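Local coordinates for RimK domain protein ATP-grasp (Sphaerobacter thermophilus, PDB 5I47) that probably binds ATP and a metal ion and may act as a ligase that joins an amino acid to a carboxylate, as RimK-like ATP-grasp enzymes do, at residues Ala5-Glu17 with Phe25-Pro37. Numbering follows the deposited sequence.
Sequences ARVALLADRLRVE and FAARGHEAVLVQP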
loop_
_atom_site.group_PDB
_atom_site.type_symbol
_atom_site.label_atom_id
_atom_site.label_comp_id
_atom_site.label_asym_id
_atom_site.label_seq_id
_atom_site.Cartn_x
_atom_site.Cartn_y
_atom_site.Cartn_z
ATOM N N ALA B 5 -26.729 21.268 2.338
ATOM C CA ALA B 5 -25.884 20.172 2.806
ATOM C C ALA B 5 -26.077 18.931 1.942
ATOM O O ALA B 5 -27.196 18.437 1.792
ATOM C CB ALA B 5 -26.181 19.858 4.260
ATOM N N ARG B 6 -24.981 18.427 1.380
ATOM C CA ARG B 6 -25.020 17.317 0.441
ATOM C C ARG B 6 -24.084 16.207 0.901
ATOM O O ARG B 6 -23.267 16.384 1.808
ATOM C CB ARG B 6 -24.641 17.775 -0.973
ATOM C CG ARG B 6 -25.405 18.996 -1.462
ATOM C CD ARG B 6 -24.986 19.344 -2.876
ATOM N NE ARG B 6 -23.575 19.713 -2.948
ATOM C CZ ARG B 6 -22.801 19.488 -4.004
ATOM N NH1 ARG B 6 -21.527 19.859 -3.985
ATOM N NH2 ARG B 6 -23.296 18.879 -5.074
ATOM N N VAL B 7 -24.206 15.052 0.252
ATOM C CA VAL B 7 -23.411 13.870 0.565
ATOM C C VAL B 7 -22.895 13.279 -0.740
ATOM O O VAL B 7 -23.666 13.091 -1.688
ATOM C CB VAL B 7 -24.230 12.826 1.349
ATOM C CG1 VAL B 7 -23.530 11.478 1.343
ATOM C CG2 VAL B 7 -24.462 13.298 2.776
ATOM N N ALA B 8 -21.596 12.986 -0.790
ATOM C CA ALA B 8 -20.965 12.450 -1.990
ATOM C C ALA B 8 -21.018 10.926 -1.985
ATOM O O ALA B 8 -20.653 10.290 -0.991
ATOM C CB ALA B 8 -19.517 12.925 -2.092
ATOM N N LEU B 9 -21.472 10.349 -3.100
ATOM C CA LEU B 9 -21.496 8.900 -3.312
ATOM C C LEU B 9 -20.373 8.567 -4.291
ATOM O O LEU B 9 -20.546 8.640 -5.508
ATOM C CB LEU B 9 -22.851 8.424 -3.843
ATOM C CG LEU B 9 -24.126 8.585 -3.011
ATOM C CD1 LEU B 9 -25.319 8.021 -3.785
ATOM C CD2 LEU B 9 -23.997 7.910 -1.650
ATOM N N LEU B 10 -19.213 8.201 -3.746
ATOM C CA LEU B 10 -18.043 7.883 -4.553
ATOM C C LEU B 10 -18.281 6.603 -5.340
ATOM O O LEU B 10 -18.050 5.498 -4.836
ATOM C CB LEU B 10 -16.800 7.748 -3.670
ATOM C CG LEU B 10 -16.437 8.988 -2.855
ATOM C CD1 LEU B 10 -15.214 8.736 -1.981
ATOM C CD2 LEU B 10 -16.205 10.162 -3.787
ATOM N N ALA B 11 -18.754 6.744 -6.573
ATOM C CA ALA B 11 -19.078 5.600 -7.407
ATOM C C ALA B 11 -18.955 6.027 -8.859
ATOM O O ALA B 11 -18.840 7.214 -9.172
ATOM C CB ALA B 11 -20.482 5.063 -7.105
ATOM N N ASP B 12 -18.976 5.044 -9.751
ATOM C CA ASP B 12 -18.865 5.343 -11.168
ATOM C C ASP B 12 -20.216 5.459 -11.855
ATOM O O ASP B 12 -20.313 6.136 -12.884
ATOM C CB ASP B 12 -18.009 4.281 -11.859
ATOM C CG ASP B 12 -16.593 4.243 -11.318
ATOM O OD1 ASP B 12 -16.069 3.132 -11.085
ATOM O OD2 ASP B 12 -16.004 5.329 -11.119
ATOM N N ARG B 13 -21.255 4.838 -11.303
ATOM C CA ARG B 13 -22.605 4.938 -11.839
ATOM C C ARG B 13 -23.590 4.453 -10.786
ATOM O O ARG B 13 -23.273 3.569 -9.981
ATOM C CB ARG B 13 -22.761 4.132 -13.134
ATOM C CG ARG B 13 -22.423 2.658 -13.007
ATOM C CD ARG B 13 -22.513 1.970 -14.356
ATOM N NE ARG B 13 -23.069 0.629 -14.232
ATOM C CZ ARG B 13 -24.370 0.368 -14.173
ATOM N NH1 ARG B 13 -25.257 1.355 -14.227
ATOM N NH2 ARG B 13 -24.788 -0.881 -14.055
ATOM N N LEU B 14 -24.783 5.042 -10.799
ATOM C CA LEU B 14 -25.813 4.714 -9.821
ATOM C C LEU B 14 -26.452 3.375 -10.165
ATOM O O LEU B 14 -26.985 3.198 -11.265
ATOM C CB LEU B 14 -26.871 5.815 -9.773
ATOM C CG LEU B 14 -26.384 7.219 -9.412
ATOM C CD1 LEU B 14 -27.541 8.202 -9.404
ATOM C CD2 LEU B 14 -25.677 7.218 -8.065
ATOM N N ARG B 15 -26.397 2.433 -9.226
ATOM C CA ARG B 15 -27.105 1.171 -9.321
ATOM C C ARG B 15 -28.214 1.148 -8.268
ATOM O O ARG B 15 -28.561 2.192 -7.693
ATOM C CB ARG B 15 -26.120 0.012 -9.167
ATOM C CG ARG B 15 -25.095 -0.106 -10.279
ATOM C CD ARG B 15 -24.004 -1.090 -9.887
ATOM N NE ARG B 15 -23.501 -0.819 -8.539
ATOM C CZ ARG B 15 -23.714 -1.600 -7.481
ATOM N NH1 ARG B 15 -24.415 -2.719 -7.606
ATOM N NH2 ARG B 15 -23.218 -1.264 -6.297
ATOM N N VAL B 16 -28.757 -0.043 -8.004
ATOM C CA VAL B 16 -29.894 -0.172 -7.094
ATOM C C VAL B 16 -29.520 0.308 -5.695
ATOM O O VAL B 16 -30.267 1.058 -5.058
ATOM C CB VAL B 16 -30.405 -1.624 -7.077
ATOM C CG1 VAL B 16 -31.300 -1.861 -5.873
ATOM C CG2 VAL B 16 -31.164 -1.930 -8.359
ATOM N N GLU B 17 -28.358 -0.121 -5.194
ATOM C CA GLU B 17 -27.937 0.301 -3.861
ATOM C C GLU B 17 -27.757 1.813 -3.789
ATOM O O GLU B 17 -28.084 2.437 -2.773
ATOM C CB GLU B 17 -26.644 -0.412 -3.464
ATOM C CG GLU B 17 -26.807 -1.899 -3.167
ATOM C CD GLU B 17 -26.658 -2.764 -4.406
ATOM O OE1 GLU B 17 -26.571 -2.200 -5.520
ATOM O OE2 GLU B 17 -26.619 -4.007 -4.262
ATOM N N PHE B 25 -30.899 9.228 2.242
ATOM C CA PHE B 25 -30.288 10.525 2.522
ATOM C C PHE B 25 -31.281 11.661 2.304
ATOM O O PHE B 25 -31.285 12.642 3.057
ATOM C CB PHE B 25 -29.043 10.731 1.657
ATOM C CG PHE B 25 -27.796 10.111 2.222
ATOM C CD1 PHE B 25 -27.173 10.664 3.327
ATOM C CD2 PHE B 25 -27.238 8.983 1.639
ATOM C CE1 PHE B 25 -26.026 10.098 3.849
ATOM C CE2 PHE B 25 -26.090 8.412 2.158
ATOM C CZ PHE B 25 -25.484 8.971 3.264
ATOM N N ALA B 26 -32.123 11.554 1.272
ATOM C CA ALA B 26 -33.151 12.567 1.056
ATOM C C ALA B 26 -34.173 12.556 2.185
ATOM O O ALA B 26 -34.625 13.617 2.634
ATOM C CB ALA B 26 -33.836 12.348 -0.292
ATOM N N ALA B 27 -34.539 11.365 2.666
ATOM C CA ALA B 27 -35.446 11.252 3.801
ATOM C C ALA B 27 -34.866 11.871 5.064
ATOM O O ALA B 27 -35.628 12.275 5.950
ATOM C CB ALA B 27 -35.793 9.784 4.051
ATOM N N ARG B 28 -33.543 11.960 5.169
ATOM C CA ARG B 28 -32.884 12.537 6.332
ATOM C C ARG B 28 -32.386 13.954 6.082
ATOM O O ARG B 28 -31.589 14.468 6.873
ATOM C CB ARG B 28 -31.733 11.636 6.783
ATOM C CG ARG B 28 -32.214 10.342 7.420
ATOM C CD ARG B 28 -31.153 9.257 7.416
ATOM N NE ARG B 28 -31.658 8.019 8.008
ATOM C CZ ARG B 28 -32.428 7.144 7.365
ATOM N NH1 ARG B 28 -32.784 7.371 6.109
ATOM N NH2 ARG B 28 -32.845 6.044 7.976
ATOM N N GLY B 29 -32.832 14.592 5.002
ATOM C CA GLY B 29 -32.557 15.998 4.781
ATOM C C GLY B 29 -31.255 16.323 4.087
ATOM O O GLY B 29 -30.743 17.434 4.259
ATOM N N HIS B 30 -30.704 15.400 3.298
ATOM C CA HIS B 30 -29.446 15.635 2.604
ATOM C C HIS B 30 -29.550 15.138 1.172
ATOM O O HIS B 30 -30.161 14.099 0.907
ATOM C CB HIS B 30 -28.278 14.948 3.320
ATOM C CG HIS B 30 -27.941 15.556 4.646
ATOM N ND1 HIS B 30 -27.102 16.642 4.776
ATOM C CD2 HIS B 30 -28.334 15.230 5.901
ATOM C CE1 HIS B 30 -26.991 16.959 6.054
ATOM N NE2 HIS B 30 -27.728 16.119 6.757
ATOM N N GLU B 31 -28.953 15.884 0.249
ATOM C CA GLU B 31 -28.979 15.529 -1.168
ATOM C C GLU B 31 -27.743 14.694 -1.482
ATOM O O GLU B 31 -26.632 15.219 -1.582
ATOM C CB GLU B 31 -29.040 16.779 -2.039
ATOM C CG GLU B 31 -29.040 16.486 -3.530
ATOM C CD GLU B 31 -28.564 17.663 -4.355
ATOM O OE1 GLU B 31 -28.256 18.718 -3.763
ATOM O OE2 GLU B 31 -28.493 17.530 -5.594
ATOM N N ALA B 32 -27.932 13.385 -1.632
ATOM C CA ALA B 32 -26.845 12.531 -2.084
ATOM C C ALA B 32 -26.559 12.804 -3.555
ATOM O O ALA B 32 -27.473 13.045 -4.346
ATOM C CB ALA B 32 -27.190 11.059 -1.870
ATOM N N VAL B 33 -25.279 12.779 -3.917
ATOM C CA VAL B 33 -24.831 13.152 -5.253
ATOM C C VAL B 33 -23.811 12.126 -5.725
ATOM O O VAL B 33 -22.878 11.789 -4.990
ATOM C CB VAL B 33 -24.213 14.565 -5.275
ATOM C CG1 VAL B 33 -23.586 14.854 -6.631
ATOM C CG2 VAL B 33 -25.255 15.616 -4.926
ATOM N N LEU B 34 -23.984 11.631 -6.948
ATOM C CA LEU B 34 -22.969 10.779 -7.552
ATOM C C LEU B 34 -21.712 11.601 -7.815
ATOM O O LEU B 34 -21.769 12.637 -8.483
ATOM C CB LEU B 34 -23.485 10.162 -8.848
ATOM C CG LEU B 34 -22.471 9.315 -9.624
ATOM C CD1 LEU B 34 -22.152 8.029 -8.883
ATOM C CD2 LEU B 34 -22.968 9.014 -11.024
ATOM N N VAL B 35 -20.582 11.153 -7.275
ATOM C CA VAL B 35 -19.286 11.777 -7.522
ATOM C C VAL B 35 -18.375 10.701 -8.090
ATOM O O VAL B 35 -17.970 9.776 -7.373
ATOM C CB VAL B 35 -18.685 12.400 -6.255
ATOM C CG1 VAL B 35 -17.352 13.054 -6.576
ATOM C CG2 VAL B 35 -19.647 13.412 -5.652
ATOM N N GLN B 36 -18.061 10.812 -9.371
ATOM C CA GLN B 36 -17.228 9.819 -10.030
ATOM C C GLN B 36 -15.764 10.077 -9.697
ATOM O O GLN B 36 -15.261 11.172 -9.974
ATOM C CB GLN B 36 -17.454 9.855 -11.537
ATOM C CG GLN B 36 -18.911 9.641 -11.946
ATOM C CD GLN B 36 -19.148 9.855 -13.432
ATOM O OE1 GLN B 36 -18.987 10.962 -13.948
ATOM N NE2 GLN B 36 -19.533 8.792 -14.128
ATOM N N PRO B 37 -15.056 9.122 -9.084
ATOM C CA PRO B 37 -13.639 9.352 -8.764
ATOM C C PRO B 37 -12.756 9.489 -9.990
ATOM O O PRO B 37 -11.664 10.059 -9.882
ATOM C CB PRO B 37 -13.256 8.115 -7.939
ATOM C CG PRO B 37 -14.547 7.550 -7.460
ATOM C CD PRO B 37 -15.541 7.843 -8.543
#
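One face of the Phe-25 ring receives Val-7, whose CG1 stands over it, 3.9 Å from the ring centroid, in a CH-pi contact displaced toward the rim. With CG1 anti to the backbone N (chi1 165°), Val-7 sets both methyls against this ring, CG2 meeting CE1. At the edge of the His-30 ring, near its plane, sits Ala-5 CB, 3.4 Å from ND1; the same nitrogen makes a weak hydrogen bond to Ala-5 O. These contacts belong to the first beta-alpha-beta unit of the preATP-grasp domain, in which helix 16-27 connects parallel neighbours 6-10 and 31-35. The parallel assignment rests on a 31° angle between the strand axes and on alternating bonds: Val-7 and Leu-9 each donate to 31-35 and accept from it, Val-33 N reaching Val-7 O at 2.8 Å, close to the line of that carbonyl. Strand 54-57 bonds to the other edge of 6-10. Leu-9 and Ala-32 face helix 16-27 beside Phe-25, both touching its Ile-22, whereas Ala-8 CB meets Val-35 CG2 on the opposite face. There Arg-6 and Glu-31 run side by side, but NE and OE1 remain 4.9 Å apart, too far for a salt bridge; the guanidinium instead makes a cation-pi contact with Phe-52. Past the end of strand 6-10, Ala-11 CB and Leu-14 CD2 both meet CD1 of Leu-34, a residue of strand 31-35, as the chain turns toward the helix. Replacing Gln-36 by an alanine would probably leave Asp-12 O without its side-chain donor and the loop after strand 6-10 less firmly tied. In the present bond Gln-36 NE2 lies 3.0 Å from Asp-12 O, nearly straight at 168°, with the acceptor in the plane of the amide.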